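Local coordinates for protein (hdlp (histone deacetylase-like protein)) (Aquifex aeolicus, PDB 1C3P) that is a zinc-binding homologue of histone deacetylases that probably removes acetyl groups and may take part in acetoin breakdown, at residues 14-19 with 24-29; 33-36 with 40-43; 48-53 with 113-118. All coordinates share one frame; numbering follows the deposited sequence.

Interaction 1 (14-19 with 24-29)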
loop_
_atom_site.group_PDB
_atom_site.type_symbol
_atom_site.label_atom_id
_atom_site.label_comp_id
_atom_site.label_asym_id
_atom_site.label_seq_id
_atom_site.Cartn_x
_atom_site.Cartn_y
_atom_site.Cartn_z
ATOM N N LYS A 14 -2.930 18.965 1.539
ATOM C CA LYS A 14 -2.470 20.060 0.686
ATOM C C LYS A 14 -1.543 19.629 -0.448
ATOM O O LYS A 14 -1.076 20.471 -1.219
ATOM C CB LYS A 14 -1.763 21.134 1.524
ATOM C CG LYS A 14 -2.698 22.077 2.285
ATOM C CD LYS A 14 -3.548 22.975 1.355
ATOM C CE LYS A 14 -2.729 24.013 0.577
ATOM N NZ LYS A 14 -1.763 23.431 -0.402
ATOM N N TYR A 15 -1.269 18.330 -0.545
ATOM C CA TYR A 15 -0.388 17.792 -1.592
ATOM C C TYR A 15 -1.151 16.717 -2.357
ATOM O O TYR A 15 -0.706 15.575 -2.451
ATOM C CB TYR A 15 0.872 17.178 -0.963
ATOM C CG TYR A 15 1.528 18.105 0.024
ATOM C CD1 TYR A 15 1.955 17.638 1.266
ATOM C CD2 TYR A 15 1.649 19.469 -0.246
ATOM C CE1 TYR A 15 2.478 18.511 2.224
ATOM C CE2 TYR A 15 2.168 20.345 0.701
ATOM C CZ TYR A 15 2.576 19.860 1.934
ATOM O OH TYR A 15 3.061 20.729 2.892
ATOM N N ARG A 16 -2.312 17.093 -2.888
ATOM C CA ARG A 16 -3.162 16.178 -3.643
ATOM C C ARG A 16 -2.698 16.143 -5.095
ATOM O O ARG A 16 -2.065 17.083 -5.582
ATOM C CB ARG A 16 -4.611 16.670 -3.635
ATOM C CG ARG A 16 -5.196 17.013 -2.279
ATOM C CD ARG A 16 -5.529 15.798 -1.431
ATOM N NE ARG A 16 -6.238 16.206 -0.219
ATOM C CZ ARG A 16 -7.389 16.877 -0.215
ATOM N NH1 ARG A 16 -7.971 17.221 -1.358
ATOM N NH2 ARG A 16 -7.957 17.219 0.935
ATOM N N TYR A 17 -3.003 15.058 -5.793
ATOM C CA TYR A 17 -2.643 14.985 -7.199
ATOM C C TYR A 17 -3.608 15.884 -7.958
ATOM O O TYR A 17 -4.675 16.251 -7.451
ATOM C CB TYR A 17 -2.714 13.544 -7.712
ATOM C CG TYR A 17 -1.548 12.685 -7.256
ATOM C CD1 TYR A 17 -1.241 12.548 -5.899
ATOM C CD2 TYR A 17 -0.754 12.006 -8.187
ATOM C CE1 TYR A 17 -0.177 11.754 -5.477
ATOM C CE2 TYR A 17 0.310 11.211 -7.779
ATOM C CZ TYR A 17 0.594 11.087 -6.423
ATOM O OH TYR A 17 1.631 10.281 -6.004
ATOM N N PRO A 18 -3.255 16.250 -9.187
ATOM C CA PRO A 18 -4.147 17.122 -9.936
ATOM C C PRO A 18 -5.453 16.534 -10.437
ATOM O O PRO A 18 -5.730 15.338 -10.329
ATOM C CB PRO A 18 -3.262 17.564 -11.096
ATOM C CG PRO A 18 -2.516 16.287 -11.390
ATOM C CD PRO A 18 -2.046 15.958 -9.980
ATOM N N LYS A 19 -6.256 17.452 -10.952
ATOM C CA LYS A 19 -7.525 17.209 -11.617
ATOM C C LYS A 19 -8.030 15.771 -11.693
ATOM O O LYS A 19 -8.465 15.156 -10.722
ATOM C CB LYS A 19 -7.339 17.699 -13.046
ATOM C CG LYS A 19 -6.080 17.049 -13.641
ATOM C CD LYS A 19 -5.790 17.347 -15.092
ATOM C CE LYS A 19 -4.613 16.479 -15.532
ATOM N NZ LYS A 19 -4.175 16.720 -16.930
ATOM N N LYS A 24 -6.480 12.417 -6.634
ATOM C CA LYS A 24 -6.991 13.768 -6.396
ATOM C C LYS A 24 -7.688 13.790 -5.015
ATOM O O LYS A 24 -7.631 14.776 -4.281
ATOM C CB LYS A 24 -8.009 14.110 -7.487
ATOM C CG LYS A 24 -8.878 15.325 -7.219
ATOM C CD LYS A 24 -10.340 15.022 -7.572
ATOM C CE LYS A 24 -10.507 14.539 -9.013
ATOM N NZ LYS A 24 -11.912 14.152 -9.336
ATOM N N ILE A 25 -8.348 12.692 -4.666
ATOM C CA ILE A 25 -9.062 12.614 -3.392
ATOM C C ILE A 25 -8.174 12.621 -2.147
ATOM O O ILE A 25 -6.990 12.256 -2.201
ATOM C CB ILE A 25 -9.913 11.334 -3.299
ATOM C CG1 ILE A 25 -9.022 10.109 -3.556
ATOM C CG2 ILE A 25 -11.080 11.416 -4.238
ATOM C CD1 ILE A 25 -9.718 8.781 -3.379
ATOM N N PRO A 26 -8.736 13.059 -1.005
ATOM C CA PRO A 26 -8.024 13.109 0.276
ATOM C C PRO A 26 -7.909 11.639 0.680
ATOM O O PRO A 26 -8.789 10.856 0.327
ATOM C CB PRO A 26 -9.003 13.867 1.174
ATOM C CG PRO A 26 -9.828 14.679 0.178
ATOM C CD PRO A 26 -10.092 13.605 -0.836
ATOM N N ARG A 27 -6.856 11.254 1.407
ATOM C CA ARG A 27 -6.703 9.844 1.789
ATOM C C ARG A 27 -6.236 9.646 3.220
ATOM O O ARG A 27 -7.013 9.204 4.060
ATOM C CB ARG A 27 -5.765 9.143 0.809
ATOM C CG ARG A 27 -6.309 9.205 -0.617
ATOM C CD ARG A 27 -5.364 8.598 -1.654
ATOM N NE ARG A 27 -5.283 7.146 -1.566
ATOM C CZ ARG A 27 -4.278 6.463 -1.023
ATOM N NH1 ARG A 27 -3.235 7.095 -0.503
ATOM N NH2 ARG A 27 -4.321 5.137 -1.009
ATOM N N VAL A 28 -4.981 9.946 3.517
ATOM C CA VAL A 28 -4.558 9.800 4.907
ATOM C C VAL A 28 -5.204 10.905 5.748
ATOM O O VAL A 28 -5.592 10.682 6.910
ATOM C CB VAL A 28 -3.030 9.863 5.035
ATOM C CG1 VAL A 28 -2.622 9.832 6.510
ATOM C CG2 VAL A 28 -2.418 8.676 4.296
ATOM N N SER A 29 -5.346 12.099 5.170
ATOM C CA SER A 29 -5.966 13.193 5.927
ATOM C C SER A 29 -7.423 12.813 6.146
ATOM O O SER A 29 -8.010 13.108 7.186
ATOM C CB SER A 29 -5.877 14.535 5.173
ATOM O OG SER A 29 -6.673 14.539 3.992
HETATM O O HOH W 1 -8.524 16.289 4.169
#

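Interaction 2 (33-36 with 40-43). Unlike the reference sequence in segment 33-36: Lys35 (reference Leu).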
loop_
_atom_site.group_PDB
_atom_site.type_symbol
_atom_site.label_atom_id
_atom_site.label_comp_id
_atom_site.label_asym_id
_atom_site.label_seq_id
_atom_site.Cartn_x
_atom_site.Cartn_y
_atom_site.Cartn_z
ATOM N N ARG A 33 -9.320 12.390 9.807
ATOM C CA ARG A 33 -10.559 13.086 10.132
ATOM C C ARG A 33 -11.677 12.095 10.409
ATOM O O ARG A 33 -12.531 12.335 11.256
ATOM C CB ARG A 33 -10.959 14.041 9.000
ATOM C CG ARG A 33 -9.985 15.219 8.833
ATOM C CD ARG A 33 -10.555 16.340 7.971
ATOM N NE ARG A 33 -10.846 15.902 6.611
ATOM C CZ ARG A 33 -11.331 16.693 5.658
ATOM N NH1 ARG A 33 -11.581 17.968 5.914
ATOM N NH2 ARG A 33 -11.557 16.210 4.442
ATOM N N PHE A 34 -11.656 10.969 9.704
ATOM C CA PHE A 34 -12.667 9.945 9.877
ATOM C C PHE A 34 -12.524 9.248 11.234
ATOM O O PHE A 34 -13.500 9.083 11.970
ATOM C CB PHE A 34 -12.563 8.913 8.751
ATOM C CG PHE A 34 -13.681 7.923 8.742
ATOM C CD1 PHE A 34 -14.946 8.297 8.313
ATOM C CD2 PHE A 34 -13.481 6.617 9.195
ATOM C CE1 PHE A 34 -16.012 7.376 8.328
ATOM C CE2 PHE A 34 -14.528 5.689 9.217
ATOM C CZ PHE A 34 -15.802 6.074 8.780
ATOM N N LYS A 35 -11.315 8.838 11.603
ATOM C CA LYS A 35 -11.223 8.183 12.892
ATOM C C LYS A 35 -11.540 9.140 14.028
ATOM O O LYS A 35 -12.022 8.715 15.070
ATOM C CB LYS A 35 -9.866 7.544 13.092
ATOM C CG LYS A 35 -9.732 6.244 12.318
ATOM C CD LYS A 35 -8.374 5.639 12.520
ATOM C CE LYS A 35 -7.303 6.552 11.983
ATOM N NZ LYS A 35 -7.264 7.881 12.648
ATOM N N ASP A 36 -11.280 10.424 13.824
ATOM C CA ASP A 36 -11.577 11.407 14.855
ATOM C C ASP A 36 -13.089 11.556 14.951
ATOM O O ASP A 36 -13.653 11.528 16.049
ATOM C CB ASP A 36 -10.929 12.756 14.526
ATOM C CG ASP A 36 -11.179 13.806 15.608
ATOM O OD1 ASP A 36 -10.954 13.510 16.801
ATOM O OD2 ASP A 36 -11.585 14.928 15.260
ATOM N N LEU A 40 -12.400 7.196 17.333
ATOM C CA LEU A 40 -11.619 5.965 17.384
ATOM C C LEU A 40 -10.110 6.191 17.495
ATOM O O LEU A 40 -9.322 5.268 17.307
ATOM C CB LEU A 40 -11.922 5.083 16.170
ATOM C CG LEU A 40 -13.339 4.499 16.126
ATOM C CD1 LEU A 40 -13.493 3.618 14.897
ATOM C CD2 LEU A 40 -13.595 3.681 17.372
ATOM N N ILE A 41 -9.716 7.414 17.829
ATOM C CA ILE A 41 -8.305 7.709 17.987
ATOM C C ILE A 41 -8.050 8.850 18.986
ATOM O O ILE A 41 -8.800 9.820 19.041
ATOM C CB ILE A 41 -7.656 8.053 16.614
ATOM C CG1 ILE A 41 -6.150 8.201 16.793
ATOM C CG2 ILE A 41 -8.235 9.331 16.045
ATOM C CD1 ILE A 41 -5.510 6.973 17.321
ATOM N N ASP A 42 -6.990 8.716 19.782
ATOM C CA ASP A 42 -6.631 9.743 20.761
ATOM C C ASP A 42 -5.292 10.367 20.375
ATOM O O ASP A 42 -4.455 9.704 19.774
ATOM C CB ASP A 42 -6.523 9.134 22.160
ATOM C CG ASP A 42 -7.799 8.444 22.590
ATOM O OD1 ASP A 42 -8.866 9.090 22.517
ATOM O OD2 ASP A 42 -7.735 7.262 23.006
ATOM N N GLU A 43 -5.090 11.630 20.743
ATOM C CA GLU A 43 -3.857 12.352 20.421
ATOM C C GLU A 43 -2.555 11.633 20.707
ATOM O O GLU A 43 -1.614 11.698 19.912
ATOM C CB GLU A 43 -3.791 13.691 21.161
ATOM C CG GLU A 43 -4.740 14.757 20.661
ATOM C CD GLU A 43 -4.458 16.099 21.315
ATOM O OE1 GLU A 43 -3.316 16.589 21.181
ATOM O OE2 GLU A 43 -5.364 16.663 21.961
#

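Interaction 3 (48-53 with 113-118)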
loop_
_atom_site.group_PDB
_atom_site.type_symbol
_atom_site.label_atom_id
_atom_site.label_comp_id
_atom_site.label_asym_id
_atom_site.label_seq_id
_atom_site.Cartn_x
_atom_site.Cartn_y
_atom_site.Cartn_z
ATOM N N LYS A 48 3.158 12.701 14.506
ATOM C CA LYS A 48 3.135 13.590 13.346
ATOM C C LYS A 48 4.216 13.182 12.347
ATOM O O LYS A 48 5.374 13.030 12.709
ATOM C CB LYS A 48 3.373 15.050 13.764
ATOM C CG LYS A 48 3.357 16.034 12.601
ATOM C CD LYS A 48 3.610 17.465 13.067
ATOM C CE LYS A 48 3.564 18.444 11.904
ATOM N NZ LYS A 48 2.243 18.442 11.212
ATOM N N SER A 49 3.825 13.029 11.092
ATOM C CA SER A 49 4.748 12.663 10.026
ATOM C C SER A 49 5.853 13.700 9.850
ATOM O O SER A 49 5.620 14.907 9.980
ATOM C CB SER A 49 4.013 12.558 8.688
ATOM O OG SER A 49 2.924 11.629 8.713
ATOM N N ARG A 50 7.053 13.217 9.544
ATOM C CA ARG A 50 8.193 14.080 9.284
ATOM C C ARG A 50 8.722 13.734 7.891
ATOM O O ARG A 50 8.516 12.629 7.387
ATOM C CB ARG A 50 9.331 13.831 10.287
ATOM C CG ARG A 50 10.089 12.494 10.098
ATOM C CD ARG A 50 11.267 12.430 11.052
ATOM N NE ARG A 50 11.954 11.140 11.079
ATOM C CZ ARG A 50 12.643 10.605 10.082
ATOM N NH1 ARG A 50 12.767 11.238 8.919
ATOM N NH2 ARG A 50 13.234 9.429 10.255
ATOM N N PRO A 51 9.375 14.692 7.227
ATOM C CA PRO A 51 9.924 14.403 5.901
ATOM C C PRO A 51 11.085 13.414 6.009
ATOM O O PRO A 51 11.779 13.383 7.031
ATOM C CB PRO A 51 10.438 15.772 5.445
ATOM C CG PRO A 51 9.532 16.739 6.193
ATOM C CD PRO A 51 9.586 16.106 7.566
ATOM N N ALA A 52 11.283 12.596 4.973
ATOM C CA ALA A 52 12.430 11.697 4.921
ATOM C C ALA A 52 13.622 12.642 4.694
ATOM O O ALA A 52 13.488 13.640 3.984
ATOM C CB ALA A 52 12.295 10.735 3.744
ATOM N N THR A 53 14.781 12.347 5.282
ATOM C CA THR A 53 15.943 13.206 5.064
ATOM C C THR A 53 16.563 12.803 3.735
ATOM O O THR A 53 16.261 11.739 3.214
ATOM C CB THR A 53 16.998 13.038 6.168
ATOM O OG1 THR A 53 17.505 11.694 6.147
ATOM C CG2 THR A 53 16.375 13.341 7.530
ATOM N N ALA A 113 7.571 4.633 11.120
ATOM C CA ALA A 113 6.897 3.381 11.460
ATOM C C ALA A 113 7.940 2.328 11.830
ATOM O O ALA A 113 7.764 1.555 12.771
ATOM C CB ALA A 113 6.069 2.889 10.293
ATOM N N ILE A 114 9.024 2.278 11.076
ATOM C CA ILE A 114 10.053 1.300 11.392
ATOM C C ILE A 114 10.721 1.630 12.724
ATOM O O ILE A 114 10.989 0.727 13.535
ATOM C CB ILE A 114 11.096 1.216 10.288
ATOM C CG1 ILE A 114 10.422 0.684 9.009
ATOM C CG2 ILE A 114 12.220 0.266 10.715
ATOM C CD1 ILE A 114 11.283 0.875 7.737
ATOM N N GLU A 115 10.980 2.915 12.960
ATOM C CA GLU A 115 11.596 3.342 14.230
ATOM C C GLU A 115 10.747 2.870 15.409
ATOM O O GLU A 115 11.266 2.349 16.399
ATOM C CB GLU A 115 11.736 4.871 14.298
ATOM C CG GLU A 115 12.799 5.451 13.389
ATOM C CD GLU A 115 12.761 6.973 13.324
ATOM O OE1 GLU A 115 11.884 7.599 13.966
ATOM O OE2 GLU A 115 13.605 7.554 12.617
ATOM N N GLU A 116 9.437 3.062 15.296
ATOM C CA GLU A 116 8.514 2.662 16.351
ATOM C C GLU A 116 8.517 1.165 16.567
ATOM O O GLU A 116 8.518 0.697 17.709
ATOM C CB GLU A 116 7.108 3.130 16.019
ATOM C CG GLU A 116 6.939 4.626 16.112
ATOM C CD GLU A 116 7.358 5.147 17.475
ATOM O OE1 GLU A 116 6.799 4.687 18.489
ATOM O OE2 GLU A 116 8.250 6.008 17.531
ATOM N N PHE A 117 8.517 0.412 15.472
ATOM C CA PHE A 117 8.529 -1.037 15.573
ATOM C C PHE A 117 9.791 -1.520 16.285
ATOM O O PHE A 117 9.735 -2.438 17.106
ATOM C CB PHE A 117 8.483 -1.671 14.187
ATOM C CG PHE A 117 8.413 -3.173 14.218
ATOM C CD1 PHE A 117 7.214 -3.817 14.502
ATOM C CD2 PHE A 117 9.557 -3.943 14.002
ATOM C CE1 PHE A 117 7.147 -5.215 14.568
ATOM C CE2 PHE A 117 9.500 -5.339 14.067
ATOM C CZ PHE A 117 8.294 -5.974 14.351
ATOM N N LEU A 118 10.927 -0.903 15.962
ATOM C CA LEU A 118 12.200 -1.282 16.551
ATOM C C LEU A 118 12.303 -0.914 18.023
ATOM O O LEU A 118 13.186 -1.407 18.723
ATOM C CB LEU A 118 13.356 -0.677 15.759
ATOM C CG LEU A 118 13.547 -1.276 14.355
ATOM C CD1 LEU A 118 14.699 -0.594 13.664
ATOM C CD2 LEU A 118 13.834 -2.767 14.455
HETATM O O HOH W 2 11.490 10.218 13.702
#

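Interaction 1 (14-19 with 24-29)
A water molecule ties Ser29 to Arg16. It lies 2.6 Å from Ser29 OG, and it accepts a weak, long hydrogen bond of 3.4 Å from Arg16 NH2. No direct hydrogen bond joins the two segments, so van der Waals contact does most of the work. The guanidinium of Arg16 lies over the ring of Pro26. Pro26 CG sits under one face, 3.1 Å from the plane and displaced toward the rim, and its nearest atom there is Arg16 NH2 at 3.2 Å. The Arg16 chain folds at chi2 (-74°), and this bend brings the flat group back over the proline. Nearer the backbone, Arg16 CB rests 3.6 Å from Lys24 O. Arg16 CD lies near both Lys24 O and Ile25 O, which are on one side of it. The backbones come closest at Tyr17 and Lys24. There Lys24 CA makes a CA-H...O contact of 3.6 Å with Tyr17 O, with an angle of 154° at the hydrogen. The Tyr17 ring turns its hydroxyl to another part of the fold, where OH is hydrogen-bonded to Phe141 O. The contact brings two arms of the loop side by side just before a helix starts, with Arg27 at the N-cap position. The side chain of Ile25 is about 10 Å from that of Asp258, which binds zinc in this protein, though none is bound in this model. The loop follows strand 4-8 and leads into helix 28-37; helix 98-118 touches Tyr15 and Tyr17, while helix 299-314 packs on Ile25 and Arg27.

Interaction 2 (33-36 with 40-43)
Lys35 and Leu40 share the one hydrogen bond of this contact. Leu40 N donates to Lys35 O over 2.8 Å. The bond is almost straight, at 171°, and the donor lies close to the line of the carbonyl bond. A link from residue i+5 back to residue i is a way of ending a helix: here it folds the chain back over the last turn of helix 28-37. Van der Waals contacts lie beside it. Ile41 CG2 touches Lys35 CB at 3.8 Å and also lies near Asp36 N. Lys35 CB and Leu40 CB are 4.4 Å apart. Lys35 differs from the reference sequence. Its chain bends at chi3 (-63°) and again at chi4, and so curls NZ back to within 3.8 Å of Ile41 CG2. The same methyl group thus meets both ends of the lysine side chain. Helix 299-314 closes the site: Trp310 makes a cation-pi contact with Lys35 and donates from NE1 to Leu40 O. Lys35 NZ is buried and has no hydrogen-bonding partner in the model. The indole would favour the charged amine, while burial without a hydrogen-bonding partner would tend to disfavour it.

Interaction 3 (48-53 with 113-118)
Arg50, in an extended loop, and Glu115, on helix 98-118, reach toward each other from backbones well apart, with Arg50 CA and Glu115 CA 12.3 Å from each other. Their side chains come from opposite directions, and the carboxylate lies at the edge of the guanidinium. Arg50 NH2 donates to Glu115 OE2 at 3.0 Å, with an angle of 157°, in a salt bridge. The oxygen lies close to the guanidinium plane. The reverse does not hold: NH2 approaches OE2 from above the carboxylate plane, and the two flat groups are turned 38° apart. A water completes a second path along the same edge. It accepts from Arg50 NE at 2.8 Å and donates to Glu115 OE1 at 2.7 Å. The carboxylate is therefore held through both oxygens, one directly and one through water. The Arg50 chain is straight from CG to NE, which carries the guanidinium across the gap to the helix.

In this alpha/beta fold, strand 46-48 is an outermost strand of the parallel sheet. The loop after it passes along helix 98-118, which also packs on strand 4-8 through Ala113 and Ile7. Ser49 OG bonds to Ser109 OG on this helix.

The guanidinium has further partners. Arg50 NH1 donates to Pro51 O at 3.0 Å, a bent bond within the loop that helps fix the rotation of the group. Arg50 NH2 also forms a salt bridge with Glu56. The other oxygen of Glu56 accepts from Thr53 N. Thr53 is at the N-cap of helix 54-57 and its side chain caps a backbone N, an arrangement consistent with a capping box.

Interactions 1 and 2 share helix 28-37. Interaction 1 lies at its entrance and interaction 2 at its exit, with centres 19 Å apart. Both are partly buried, and helix 299-314 borders both. Interaction 3 is a surface contact between a loop and helix 98-118, a helix that also touches the loop of interaction 1. The chemistry follows these places. Interaction 1 relies on an arginine over a proline ring and on a weak water link. Interaction 2 combines a helix-ending backbone bond with apolar contact. Interaction 3 buries little area and is ionic. Interactions 1 and 2 are local in sequence, whereas interaction 3 joins segments 60 residues apart.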